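Local coordinates for protein leucyl-tRNA synthetase (PDB 3PZ6) that probably charges tRNA(Leu) with leucine and, through the CP1 editing domain present here, probably hydrolyses wrongly charged tRNA, at residues S162-I167 against S224-I229; K199-N204 against L218-Y223. The protein carries 2 engineered substitutions. All coordinates share one frame; numbering follows the deposited sequence.

Interaction 1: residues S162-I167 against S224-I229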
ATOM      1  N   SER A 162      -7.486   5.183  -4.228  1.00 31.82           N
ATOM      2  CA  SER A 162      -8.341   4.853  -3.088  1.00 27.95           C
ATOM      3  C   SER A 162      -9.188   6.063  -2.651  1.00 32.76           C
ATOM      4  O   SER A 162      -8.696   7.199  -2.640  1.00 34.69           O
ATOM      5  CB  SER A 162      -7.481   4.365  -1.926  1.00 29.41           C
ATOM      6  OG  SER A 162      -8.276   3.952  -0.831  1.00 34.26           O
ATOM      7  N   PRO A 163     -10.473   5.833  -2.330  1.00 26.11           N
ATOM      8  CA  PRO A 163     -11.309   6.881  -1.744  1.00 30.35           C
ATOM      9  C   PRO A 163     -10.934   7.190  -0.296  1.00 29.79           C
ATOM     10  O   PRO A 163     -11.392   8.188   0.255  1.00 28.61           O
ATOM     11  CB  PRO A 163     -12.720   6.278  -1.795  1.00 25.25           C
ATOM     12  CG  PRO A 163     -12.506   4.819  -1.899  1.00 24.05           C
ATOM     13  CD  PRO A 163     -11.268   4.652  -2.706  1.00 21.77           C
ATOM     14  N   TYR A 164     -10.124   6.337   0.319  1.00 27.07           N
ATOM     15  CA  TYR A 164      -9.664   6.586   1.680  1.00 31.70           C
ATOM     16  C   TYR A 164      -8.616   7.697   1.697  1.00 30.44           C
ATOM     17  O   TYR A 164      -7.666   7.670   0.916  1.00 29.50           O
ATOM     18  CB  TYR A 164      -9.112   5.301   2.302  1.00 27.99           C
ATOM     19  CG  TYR A 164     -10.173   4.263   2.602  1.00 27.11           C
ATOM     20  CD1 TYR A 164     -11.262   4.567   3.424  1.00 25.30           C
ATOM     21  CD2 TYR A 164     -10.085   2.975   2.075  1.00 20.32           C
ATOM     22  CE1 TYR A 164     -12.237   3.617   3.712  1.00 23.95           C
ATOM     23  CE2 TYR A 164     -11.051   2.017   2.359  1.00 23.90           C
ATOM     24  CZ  TYR A 164     -12.130   2.343   3.175  1.00 25.75           C
ATOM     25  OH  TYR A 164     -13.100   1.398   3.466  1.00 26.75           O
ATOM     26  N   GLU A 165      -8.803   8.680   2.571  1.00 30.08           N
ATOM     27  CA  GLU A 165      -7.921   9.851   2.612  1.00 27.47           C
ATOM     28  C   GLU A 165      -6.527   9.503   3.145  1.00 35.55           C
ATOM     29  O   GLU A 165      -5.540  10.188   2.841  1.00 40.21           O
ATOM     30  CB  GLU A 165      -8.571  11.011   3.383  1.00 27.95           C
ATOM     31  CG  GLU A 165      -8.819  10.801   4.885  1.00 37.32           C
ATOM     32  CD  GLU A 165      -9.933   9.790   5.236  1.00 45.44           C
ATOM     33  OE1 GLU A 165     -10.290   9.708   6.434  1.00 48.56           O
ATOM     34  OE2 GLU A 165     -10.446   9.070   4.345  1.00 42.16           O
ATOM     35  N   GLN A 166      -6.458   8.430   3.932  1.00 33.10           N
ATOM     36  CA  GLN A 166      -5.197   7.830   4.347  1.00 29.08           C
ATOM     37  C   GLN A 166      -5.418   6.371   4.711  1.00 24.74           C
ATOM     38  O   GLN A 166      -6.539   5.959   4.963  1.00 26.48           O
ATOM     39  CB  GLN A 166      -4.579   8.581   5.531  1.00 34.10           C
ATOM     40  CG  GLN A 166      -5.289   8.405   6.875  1.00 28.90           C
ATOM     41  CD  GLN A 166      -6.384   9.423   7.074  1.00 32.95           C
ATOM     42  OE1 GLN A 166      -6.179  10.619   6.854  1.00 36.64           O
ATOM     43  NE2 GLN A 166      -7.559   8.961   7.482  1.00 33.56           N
ATOM     44  N   ILE A 167      -4.340   5.596   4.732  1.00 27.64           N
ATOM     45  CA  ILE A 167      -4.386   4.213   5.213  1.00 21.55           C
ATOM     46  C   ILE A 167      -3.160   3.925   6.070  1.00 21.06           C
ATOM     47  O   ILE A 167      -2.216   4.702   6.075  1.00 21.95           O
ATOM     48  CB  ILE A 167      -4.511   3.181   4.057  1.00 20.25           C
ATOM     49  CG1 ILE A 167      -3.389   3.363   3.030  1.00 20.01           C
ATOM     50  CG2 ILE A 167      -5.891   3.264   3.402  1.00 20.32           C
ATOM     51  CD1 ILE A 167      -3.434   2.365   1.868  1.00 21.84           C
ATOM     52  N   SER A 224     -12.949  -0.703   5.705  1.00 26.54           N
ATOM     53  CA  SER A 224     -13.522  -1.984   5.330  1.00 27.67           C
ATOM     54  C   SER A 224     -13.252  -2.264   3.853  1.00 28.23           C
ATOM     55  O   SER A 224     -13.100  -1.326   3.061  1.00 27.21           O
ATOM     56  CB  SER A 224     -15.022  -1.963   5.573  1.00 29.38           C
ATOM     57  OG  SER A 224     -15.634  -1.064   4.662  1.00 37.14           O
ATOM     58  N   PRO A 225     -13.211  -3.556   3.472  1.00 26.75           N
ATOM     59  CA  PRO A 225     -13.043  -3.938   2.067  1.00 21.65           C
ATOM     60  C   PRO A 225     -14.059  -3.235   1.176  1.00 21.38           C
ATOM     61  O   PRO A 225     -15.171  -2.945   1.617  1.00 25.22           O
ATOM     62  CB  PRO A 225     -13.312  -5.436   2.085  1.00 25.45           C
ATOM     63  CG  PRO A 225     -12.909  -5.865   3.448  1.00 25.80           C
ATOM     64  CD  PRO A 225     -13.300  -4.734   4.355  1.00 24.89           C
ATOM     65  N   LEU A 226     -13.671  -2.953  -0.060  1.00 20.31           N
ATOM     66  CA  LEU A 226     -14.518  -2.202  -0.977  1.00 22.10           C
ATOM     67  C   LEU A 226     -15.016  -3.045  -2.153  1.00 23.98           C
ATOM     68  O   LEU A 226     -14.246  -3.827  -2.708  1.00 25.50           O
ATOM     69  CB  LEU A 226     -13.749  -0.985  -1.500  1.00 23.74           C
ATOM     70  CG  LEU A 226     -13.857   0.371  -0.788  1.00 25.75           C
ATOM     71  CD1 LEU A 226     -14.419   0.309   0.630  1.00 21.22           C
ATOM     72  CD2 LEU A 226     -12.510   1.077  -0.816  1.00 22.28           C
ATOM     73  N   PRO A 227     -16.299  -2.876  -2.545  1.00 22.85           N
ATOM     74  CA  PRO A 227     -16.902  -3.551  -3.703  1.00 18.17           C
ATOM     75  C   PRO A 227     -16.406  -3.000  -5.049  1.00 26.11           C
ATOM     76  O   PRO A 227     -17.170  -2.366  -5.790  1.00 23.72           O
ATOM     77  CB  PRO A 227     -18.389  -3.246  -3.531  1.00 19.97           C
ATOM     78  CG  PRO A 227     -18.418  -1.967  -2.792  1.00 22.48           C
ATOM     79  CD  PRO A 227     -17.293  -2.061  -1.824  1.00 24.87           C
ATOM     80  N   ILE A 228     -15.136  -3.242  -5.364  1.00 24.77           N
ATOM     81  CA  ILE A 228     -14.515  -2.626  -6.543  1.00 24.13           C
ATOM     82  C   ILE A 228     -14.795  -3.410  -7.822  1.00 22.49           C
ATOM     83  O   ILE A 228     -14.937  -2.834  -8.899  1.00 30.50           O
ATOM     84  CB  ILE A 228     -12.984  -2.390  -6.364  1.00 24.90           C
ATOM     85  CG1 ILE A 228     -12.256  -3.686  -5.999  1.00 22.50           C
ATOM     86  CG2 ILE A 228     -12.735  -1.355  -5.289  1.00 27.06           C
ATOM     87  CD1 ILE A 228     -10.780  -3.680  -6.353  1.00 21.49           C
ATOM     88  N   ILE A 229     -14.897  -4.723  -7.690  1.00 20.82           N
ATOM     89  CA  ILE A 229     -15.079  -5.594  -8.833  1.00 28.31           C
ATOM     90  C   ILE A 229     -16.218  -6.568  -8.569  1.00 28.27           C
ATOM     91  O   ILE A 229     -16.263  -7.208  -7.514  1.00 29.42           O
ATOM     92  CB  ILE A 229     -13.762  -6.359  -9.163  1.00 28.19           C
ATOM     93  CG1 ILE A 229     -12.693  -5.374  -9.662  1.00 27.74           C
ATOM     94  CG2 ILE A 229     -14.011  -7.458 -10.202  1.00 30.02           C
ATOM     95  CD1 ILE A 229     -11.274  -5.914  -9.686  1.00 25.22           C
TER

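Interaction 2: residues K199-N204 against L218-Y223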
ATOM      1  N   LYS A 199      -8.357  -9.685   8.449  1.00 26.27           N
ATOM      2  CA  LYS A 199      -9.307 -10.230   9.428  1.00 27.29           C
ATOM      3  C   LYS A 199      -8.624 -10.743  10.703  1.00 28.01           C
ATOM      4  O   LYS A 199      -9.141 -10.569  11.801  1.00 28.46           O
ATOM      5  CB  LYS A 199     -10.146 -11.334   8.780  1.00 24.44           C
ATOM      6  CG  LYS A 199     -11.321 -11.806   9.584  1.00 31.96           C
ATOM      7  CD  LYS A 199     -11.729 -13.173   9.113  1.00 38.59           C
ATOM      8  CE  LYS A 199     -12.724 -13.817  10.054  1.00 44.57           C
ATOM      9  NZ  LYS A 199     -12.670 -15.299   9.920  1.00 49.62           N
ATOM     10  N   ASP A 200      -7.467 -11.377  10.554  1.00 27.26           N
ATOM     11  CA  ASP A 200      -6.636 -11.749  11.706  1.00 29.91           C
ATOM     12  C   ASP A 200      -6.311 -10.561  12.637  1.00 29.65           C
ATOM     13  O   ASP A 200      -6.418 -10.686  13.861  1.00 27.86           O
ATOM     14  CB  ASP A 200      -5.339 -12.422  11.246  1.00 26.59           C
ATOM     15  CG  ASP A 200      -5.534 -13.883  10.868  1.00 39.86           C
ATOM     16  OD1 ASP A 200      -6.633 -14.443  11.122  1.00 38.93           O
ATOM     17  OD2 ASP A 200      -4.577 -14.474  10.313  1.00 39.53           O
ATOM     18  N   ILE A 201      -5.917  -9.426  12.049  1.00 26.09           N
ATOM     19  CA  ILE A 201      -5.611  -8.221  12.809  1.00 24.44           C
ATOM     20  C   ILE A 201      -6.892  -7.699  13.468  1.00 29.24           C
ATOM     21  O   ILE A 201      -6.912  -7.426  14.670  1.00 29.87           O
ATOM     22  CB  ILE A 201      -4.994  -7.095  11.922  1.00 28.08           C
ATOM     23  CG1 ILE A 201      -3.857  -7.613  11.018  1.00 31.04           C
ATOM     24  CG2 ILE A 201      -4.580  -5.883  12.768  1.00 21.75           C
ATOM     25  CD1 ILE A 201      -2.482  -7.652  11.626  1.00 31.17           C
ATOM     26  N   LEU A 202      -7.959  -7.591  12.679  1.00 26.88           N
ATOM     27  CA  LEU A 202      -9.225  -7.013  13.127  1.00 29.37           C
ATOM     28  C   LEU A 202      -9.774  -7.642  14.410  1.00 29.39           C
ATOM     29  O   LEU A 202     -10.247  -6.934  15.304  1.00 30.07           O
ATOM     30  CB  LEU A 202     -10.264  -7.097  12.005  1.00 26.16           C
ATOM     31  CG  LEU A 202     -11.586  -6.338  12.103  1.00 29.22           C
ATOM     32  CD1 LEU A 202     -11.390  -4.824  12.141  1.00 25.65           C
ATOM     33  CD2 LEU A 202     -12.494  -6.736  10.942  1.00 24.47           C
ATOM     34  N   GLU A 203      -9.690  -8.965  14.494  1.00 33.54           N
ATOM     35  CA  GLU A 203     -10.235  -9.720  15.623  1.00 33.12           C
ATOM     36  C   GLU A 203      -9.129 -10.186  16.562  1.00 26.30           C
ATOM     37  O   GLU A 203      -9.323 -11.099  17.354  1.00 31.97           O
ATOM     38  CB  GLU A 203     -11.047 -10.922  15.129  1.00 35.58           C
ATOM     39  CG  GLU A 203     -12.119 -10.586  14.082  1.00 37.96           C
ATOM     40  CD  GLU A 203     -12.765 -11.832  13.493  1.00 58.57           C
ATOM     41  OE1 GLU A 203     -12.079 -12.877  13.390  1.00 59.67           O
ATOM     42  OE2 GLU A 203     -13.963 -11.776  13.128  1.00 63.05           O
ATOM     43  N   ASN A 204      -7.966  -9.551  16.465  1.00 30.25           N
ATOM     44  CA  ASN A 204      -6.826  -9.849  17.330  1.00 28.46           C
ATOM     45  C   ASN A 204      -6.526 -11.349  17.477  1.00 31.84           C
ATOM     46  O   ASN A 204      -6.209 -11.831  18.570  1.00 32.57           O
ATOM     47  CB  ASN A 204      -7.014  -9.185  18.694  1.00 23.15           C
ATOM     48  CG  ASN A 204      -5.778  -9.267  19.551  1.00 29.24           C
ATOM     49  OD1 ASN A 204      -4.664  -9.070  19.077  1.00 27.59           O
ATOM     50  ND2 ASN A 204      -5.968  -9.567  20.825  1.00 33.55           N
ATOM     51  N   LEU A 218      -8.951   2.463  15.091  1.00 27.08           N
ATOM     52  CA  LEU A 218      -8.451   3.604  14.324  1.00 20.39           C
ATOM     53  C   LEU A 218      -7.808   3.171  13.008  1.00 23.07           C
ATOM     54  O   LEU A 218      -7.869   3.895  12.027  1.00 24.92           O
ATOM     55  CB  LEU A 218      -7.435   4.390  15.161  1.00 23.12           C
ATOM     56  CG  LEU A 218      -6.718   5.604  14.549  1.00 38.43           C
ATOM     57  CD1 LEU A 218      -7.650   6.814  14.440  1.00 34.04           C
ATOM     58  CD2 LEU A 218      -5.440   5.967  15.331  1.00 35.35           C
ATOM     59  N   MET A 219      -7.205   1.985  12.987  1.00 23.96           N
ATOM     60  CA  MET A 219      -6.365   1.580  11.869  1.00 19.40           C
ATOM     61  C   MET A 219      -6.982   0.569  10.892  1.00 17.78           C
ATOM     62  O   MET A 219      -6.468   0.389   9.793  1.00 21.05           O
ATOM     63  CB  MET A 219      -5.006   1.086  12.386  1.00 24.01           C
ATOM     64  CG  MET A 219      -4.259   2.103  13.243  1.00 20.93           C
ATOM     65  SD  MET A 219      -2.712   1.448  13.884  1.00 26.24           S
ATOM     66  CE  MET A 219      -2.065   2.834  14.837  1.00 20.15           C
ATOM     67  N   LEU A 220      -8.087  -0.063  11.276  1.00 22.76           N
ATOM     68  CA  LEU A 220      -8.721  -1.097  10.444  1.00 22.08           C
ATOM     69  C   LEU A 220     -10.226  -0.961  10.275  1.00 22.48           C
ATOM     70  O   LEU A 220     -10.728  -1.054   9.157  1.00 27.39           O
ATOM     71  CB  LEU A 220      -8.410  -2.500  10.971  1.00 22.78           C
ATOM     72  CG  LEU A 220      -7.077  -3.120  10.588  1.00 20.95           C
ATOM     73  CD1 LEU A 220      -7.217  -4.602  10.698  1.00 28.94           C
ATOM     74  CD2 LEU A 220      -6.740  -2.761   9.157  1.00 32.17           C
ATOM     75  N   GLU A 221     -10.938  -0.761  11.381  1.00 21.63           N
ATOM     76  CA  GLU A 221     -12.400  -0.613  11.375  1.00 21.73           C
ATOM     77  C   GLU A 221     -12.964   0.445  10.413  1.00 24.35           C
ATOM     78  O   GLU A 221     -14.004   0.210   9.804  1.00 27.82           O
ATOM     79  CB  GLU A 221     -12.923  -0.382  12.793  1.00 25.87           C
ATOM     80  CG  GLU A 221     -12.985  -1.667  13.625  1.00 33.62           C
ATOM     81  CD  GLU A 221     -13.346  -1.438  15.089  1.00 43.67           C
ATOM     82  OE1 GLU A 221     -13.873  -0.343  15.431  1.00 44.99           O
ATOM     83  OE2 GLU A 221     -13.102  -2.368  15.898  1.00 32.85           O
ATOM     84  N   PRO A 222     -12.287   1.607  10.266  1.00 25.61           N
ATOM     85  CA  PRO A 222     -12.795   2.558   9.271  1.00 27.22           C
ATOM     86  C   PRO A 222     -12.425   2.219   7.820  1.00 28.07           C
ATOM     87  O   PRO A 222     -12.878   2.902   6.903  1.00 35.11           O
ATOM     88  CB  PRO A 222     -12.139   3.889   9.679  1.00 27.23           C
ATOM     89  CG  PRO A 222     -11.369   3.617  10.934  1.00 24.11           C
ATOM     90  CD  PRO A 222     -11.130   2.161  10.992  1.00 24.38           C
ATOM     91  N   TYR A 223     -11.613   1.187   7.608  1.00 24.98           N
ATOM     92  CA  TYR A 223     -11.171   0.828   6.259  1.00 23.13           C
ATOM     93  C   TYR A 223     -11.646  -0.566   5.877  1.00 24.59           C
ATOM     94  O   TYR A 223     -10.858  -1.505   5.749  1.00 30.44           O
ATOM     95  CB  TYR A 223      -9.649   0.953   6.139  1.00 21.49           C
ATOM     96  CG  TYR A 223      -9.121   2.206   6.788  1.00 24.73           C
ATOM     97  CD1 TYR A 223      -9.102   3.415   6.095  1.00 24.26           C
ATOM     98  CD2 TYR A 223      -8.667   2.190   8.110  1.00 21.18           C
ATOM     99  CE1 TYR A 223      -8.638   4.570   6.699  1.00 26.58           C
ATOM    100  CE2 TYR A 223      -8.204   3.341   8.722  1.00 21.01           C
ATOM    101  CZ  TYR A 223      -8.190   4.527   8.013  1.00 26.19           C
ATOM    102  OH  TYR A 223      -7.732   5.676   8.616  1.00 30.47           O
TER

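Interaction 1: residues S162-I167 against S224-I229
Tyr164 reaches Ser224 because its CG lies beside the backbone N and anti to the carbonyl carbon (chi1 -70°). This sends the ring out of the 162-167 loop toward the 224-229 loop. Its hydroxyl OH donates to the backbone O of Ser224 at 2.8 Å. The bond lies in the carbonyl plane, on a lone pair, with a C=O...OH angle of 131°. The acceptor sits at the edge of the Tyr164 ring, near the ring plane. It is a main-chain carbonyl; the side-chain OG of Ser224 stays 3.7 Å from Tyr164 OH.

Leu226 supplies the apolar half of the contact. It comes from the direction opposite to Tyr164. CD2 of Leu226 packs 3.6 Å from CE2 of Tyr164, oblique to the ring, and its other branch, CD1, lies near the hydroxyl end. The same CD2 meets CG of Pro163 at 3.9 Å, so one methyl touches two neighbouring residues.

Turns shape both loops. Ser162 OG accepts from Tyr164 N at 3.2 Å, with an N-H...O angle of 154°, which makes an ST turn. That OG is also bonded to Gln95 O. On the other side Pro227 centres an inverse gamma turn, closed by Ile228 N to Leu226 O at 2.9 Å.

This is a loop-to-loop contact at the surface, burying 164 Å². Tyr164 also meets the Tyr223 ring edge-to-face. The first loop joins strands 156-158 and 167-171 of the large mixed sheet, and the second runs from helix 216-219 to strand 229-230, which pairs with strand 273-274.

Interaction 2: residues K199-N204 against L218-Y223
Leu220 packs against Ile201 and Leu202 where helix 192-202 ends in a Schellman motif. Two helix ends meet here, since Leu220 is also the first residue to leave helix 216-219. The nearest CA atoms of the two segments, in Leu202 and Leu220, are 6.5 Å apart.

The contacts across the pair are apolar. Leu220 points toward the helix and carries most of them. Its CD1 lies 3.6 Å from Ile201 CB and equally near Ile201 CG2, so it rests against the base of that side chain, which it crosses at about a right angle. The CG1 branch of Ile201 leads away, and this residue also touches Val214 and Pro171. Leu202 has CG anti to the backbone N (chi1 -168°), which brings its CD1 to the junction of Leu220 and Glu221. There CD1 of Leu202 meets Leu220 CB at 4.0 Å. The same methyl touches Glu221 CG at 3.8 Å, so the glutamate contributes its aliphatic stem. Leu202 and Glu221 cross at about a right angle. Val216, in helix 216-219, touches both Leu202 and Glu221. Leu220 and Ile201 are buried, whereas Glu221 is exposed.

Within each segment hydrogen bonds shape the backbone. In the Schellman motif Asn204 N bonds to Ile201 O at 3.0 Å and Arg205 N bonds to Asp200 O. Asn204 takes positive phi as the C-prime residue, and its ND2 bonds to Glu210 OE1. In the second segment a type I beta turn runs from Leu220 to Tyr223. Leu220 O accepts two bonds: one from Tyr198 OH, which links helix 192-202 to the turn, and the other from Tyr223 N at 2.9 Å.

Interaction 2 lies within the chain span that interaction 1 closes. The order is 162-167, 199-204, 218-223 and 224-229, and the last two segments are continuous. The centres of the contacts are 14 Å apart. Tyr223 joins them: its OH makes a weak hydrogen bond with Gln166 NE2, and its side chain packs on Phe168. Strand 167-171 of the mixed sheet is common ground. It begins at Ile167, the last residue of 162-167, and its residues touch Ile201, Leu220 and Tyr223. In this editing domain, interaction 2 holds the end of helix 192-202 to the turn after helix 216-219. Interaction 1 holds the loop that follows to the 162-167 loop.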